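PpBBE-like 1 D396N (Physcomitrella patens subsp. patens, PDB 6EO5) is a bi-covalently flavinylated berberine bridge enzyme homologue that oxidises cellobiose, crystallised here as a single-residue variant. Local coordinates at residues W156-K162 with L367-A373. Sequence-based numbering, arbitrary orientation.
Sequences WGFSSRK and LYGSQSA. With FAD (flavin-adenine dinucleotide), chain C.
In W156-K162, W156 and G157 are extended, and a turn then leads into the short helix 160-163. S160 N bonds back to G157 O (3.0 Å). L367-A373 leaves strand 361-367 and forms a type I beta turn from G369 to S372. G369 has phi 96°, psi 161°, where a CB would clash with the preceding carbonyl. The nearest CA atoms across the segments are those of R161 and S372 (4.3 Å). A373 N donates to R161 O (3.1 Å).

The R161 side chain (m, t, p) starts sideways and brings its guanidinium into the concave side of the loop. Its NE donates to Y368 O (2.6 Å), and NH2 adds a weak bond to the same oxygen (3.1 Å). L367 CD2 lies over one guanidinium face, 3.5 Å from R161 NE. R161 also bonds to the carbonyls of V249, P250 and I253. The CA-to-CB bond of W156 points toward 367-373 (chi1 t, chi2 105°). W156 NE1 donates to L367 O (3.0 Å), and W156 CD1 sits over the Y368 ring, 3.7 Å from Y368 CE1. Y368 OH bonds to Y337.

W156 N also bonds FAD O2 (3.0 Å), and FAD N3 bonds W156 O (2.9 Å). The contact joins the FAD-binding domain of this VAO-type flavoprotein to the seven-stranded antiparallel sheet, probably its substrate-binding domain as in relatives. Neutral backbone carbonyls thus receive the buried guanidinium of R161 and the indole N-H of W156.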
# COMPACT_ATOMS: atom_id res chain seq x y z
N TRP A 156 2.02 -0.56 -5.23
CA TRP A 156 1.71 -0.62 -6.65
C TRP A 156 1.04 0.69 -7.04
O TRP A 156 0.11 1.13 -6.36
CB TRP A 156 0.78 -1.80 -6.95
CG TRP A 156 0.51 -2.07 -8.40
CD1 TRP A 156 1.04 -3.09 -9.16
CD2 TRP A 156 -0.38 -1.36 -9.27
NE1 TRP A 156 0.55 -3.04 -10.44
CE2 TRP A 156 -0.33 -1.99 -10.54
CE3 TRP A 156 -1.22 -0.25 -9.11
CZ2 TRP A 156 -1.07 -1.53 -11.63
CZ3 TRP A 156 -1.95 0.20 -10.19
CH2 TRP A 156 -1.88 -0.44 -11.43
N GLY A 157 1.53 1.32 -8.11
CA GLY A 157 0.93 2.53 -8.62
C GLY A 157 0.87 2.51 -10.14
O GLY A 157 1.29 1.54 -10.78
N PHE A 158 0.35 3.60 -10.71
CA PHE A 158 0.14 3.65 -12.15
C PHE A 158 1.40 3.91 -12.98
O PHE A 158 1.27 4.12 -14.19
CB PHE A 158 -0.92 4.67 -12.49
CG PHE A 158 -2.28 4.19 -12.20
CD1 PHE A 158 -2.82 3.15 -12.93
CD2 PHE A 158 -3.02 4.74 -11.18
CE1 PHE A 158 -4.07 2.68 -12.66
CE2 PHE A 158 -4.28 4.27 -10.90
CZ PHE A 158 -4.81 3.24 -11.64
N SER A 159 2.60 3.90 -12.39
CA SER A 159 3.80 3.74 -13.21
C SER A 159 4.62 2.52 -12.81
O SER A 159 5.77 2.38 -13.25
CB SER A 159 4.67 5.01 -13.18
OG SER A 159 5.11 5.33 -11.88
N SER A 160 4.03 1.60 -12.02
CA SER A 160 4.80 0.50 -11.44
C SER A 160 5.21 -0.54 -12.48
O SER A 160 6.21 -1.23 -12.28
CB SER A 160 4.00 -0.19 -10.33
OG SER A 160 4.04 0.56 -9.12
N ARG A 161 4.46 -0.68 -13.59
CA ARG A 161 4.84 -1.68 -14.58
C ARG A 161 6.06 -1.24 -15.38
O ARG A 161 6.72 -2.08 -16.00
CB ARG A 161 3.64 -2.01 -15.49
CG ARG A 161 2.49 -2.69 -14.70
CD ARG A 161 1.34 -3.20 -15.57
NE ARG A 161 1.63 -4.45 -16.28
CZ ARG A 161 1.99 -4.51 -17.56
NH1 ARG A 161 2.10 -3.39 -18.26
NH2 ARG A 161 2.23 -5.69 -18.14
N LYS A 162 6.40 0.04 -15.33
CA LYS A 162 7.64 0.51 -15.93
C LYS A 162 8.75 0.56 -14.89
O LYS A 162 9.83 0.02 -15.12
CB LYS A 162 7.42 1.88 -16.56
CG LYS A 162 8.55 2.38 -17.42
CD LYS A 162 8.72 1.51 -18.65
CE LYS A 162 9.78 2.09 -19.59
NZ LYS A 162 10.32 1.02 -20.46
N LEU A 367 -2.93 -4.63 -12.52
CA LEU A 367 -2.28 -5.50 -13.49
C LEU A 367 -0.79 -5.61 -13.17
O LEU A 367 -0.11 -4.59 -12.98
CB LEU A 367 -2.49 -4.96 -14.90
CG LEU A 367 -1.81 -5.77 -16.00
CD1 LEU A 367 -2.59 -7.06 -16.22
CD2 LEU A 367 -1.70 -4.95 -17.29
N TYR A 368 -0.28 -6.85 -13.11
CA TYR A 368 1.14 -7.11 -12.96
C TYR A 368 1.64 -7.60 -14.34
O TYR A 368 1.83 -6.78 -15.25
CB TYR A 368 1.44 -8.10 -11.84
CG TYR A 368 1.29 -7.56 -10.42
CD1 TYR A 368 0.07 -7.04 -9.97
CD2 TYR A 368 2.35 -7.59 -9.53
CE1 TYR A 368 -0.07 -6.55 -8.68
CE2 TYR A 368 2.22 -7.11 -8.24
CZ TYR A 368 1.01 -6.59 -7.82
OH TYR A 368 0.87 -6.12 -6.53
N GLY A 369 1.87 -8.90 -14.49
CA GLY A 369 2.15 -9.46 -15.80
C GLY A 369 3.63 -9.61 -16.10
O GLY A 369 4.50 -8.97 -15.49
N SER A 370 3.92 -10.45 -17.09
CA SER A 370 5.29 -10.82 -17.41
C SER A 370 6.11 -9.66 -17.98
O SER A 370 7.33 -9.64 -17.81
CB SER A 370 5.29 -11.99 -18.39
OG SER A 370 4.65 -11.61 -19.60
N GLN A 371 5.47 -8.69 -18.65
CA GLN A 371 6.19 -7.51 -19.14
C GLN A 371 6.52 -6.50 -18.05
O GLN A 371 7.33 -5.60 -18.28
CB GLN A 371 5.40 -6.76 -20.24
CG GLN A 371 4.79 -7.58 -21.37
CD GLN A 371 3.57 -8.39 -20.91
OE1 GLN A 371 3.09 -8.22 -19.79
NE2 GLN A 371 3.07 -9.26 -21.77
N SER A 372 5.91 -6.62 -16.87
CA SER A 372 6.09 -5.60 -15.84
C SER A 372 7.45 -5.73 -15.19
O SER A 372 8.01 -6.82 -15.07
CB SER A 372 5.01 -5.72 -14.76
OG SER A 372 5.23 -6.86 -13.94
N ALA A 373 7.99 -4.58 -14.78
CA ALA A 373 9.19 -4.57 -13.95
C ALA A 373 8.99 -5.35 -12.65
O ALA A 373 9.95 -5.91 -12.12
CB ALA A 373 9.59 -3.12 -13.65
PA FAD C . 0.06 2.91 8.52
O1A FAD C . -1.26 2.42 9.09
O2A FAD C . 0.57 4.13 9.25
O5B FAD C . 1.20 1.77 8.44
C5B FAD C . 0.90 0.45 8.07
C4B FAD C . 1.85 -0.54 8.74
O4B FAD C . 3.19 -0.13 8.54
C3B FAD C . 1.63 -0.61 10.24
O3B FAD C . 1.94 -1.91 10.67
C2B FAD C . 2.66 0.35 10.77
O2B FAD C . 3.02 0.05 12.10
C1B FAD C . 3.81 0.15 9.79
N9A FAD C . 4.65 1.37 9.76
C8A FAD C . 4.22 2.66 9.54
N7A FAD C . 5.28 3.49 9.61
C5A FAD C . 6.38 2.76 9.88
C6A FAD C . 7.70 3.11 10.07
N6A FAD C . 8.06 4.39 9.98
N1A FAD C . 8.64 2.14 10.34
C2A FAD C . 8.24 0.82 10.43
N3A FAD C . 6.92 0.47 10.25
C4A FAD C . 6.00 1.43 9.98
N1 FAD C . -1.79 0.27 -1.71
C2 FAD C . -1.10 0.22 -2.93
O2 FAD C . -0.14 -0.54 -3.13
N3 FAD C . -1.50 1.07 -3.95
C4 FAD C . -2.56 1.94 -3.77
O4 FAD C . -2.88 2.69 -4.69
C4X FAD C . -3.23 1.99 -2.56
N5 FAD C . -4.26 2.89 -2.38
C5X FAD C . -4.71 3.16 -1.10
C6 FAD C . -5.65 4.18 -0.91
C7 FAD C . -6.06 4.58 0.37
C7M FAD C . -7.06 5.70 0.53
C8 FAD C . -5.59 3.85 1.48
C8M FAD C . -6.07 4.16 2.88
C9 FAD C . -4.71 2.77 1.26
C9A FAD C . -4.25 2.42 -0.02
N10 FAD C . -3.41 1.32 -0.27
C10 FAD C . -2.82 1.18 -1.51
C1' FAD C . -2.90 0.46 0.83
C2' FAD C . -1.61 1.06 1.38
O2' FAD C . -0.50 0.79 0.57
C3' FAD C . -1.37 0.48 2.76
O3' FAD C . -2.49 0.83 3.53
C4' FAD C . -0.08 1.05 3.34
O4' FAD C . 0.50 0.08 4.19
C5' FAD C . -0.34 2.36 4.08
O5' FAD C . 0.79 2.87 4.75
P FAD C . 0.57 4.00 5.88
O1P FAD C . 1.92 4.50 6.36
O2P FAD C . -0.34 5.12 5.45
O3P FAD C . -0.30 3.22 6.98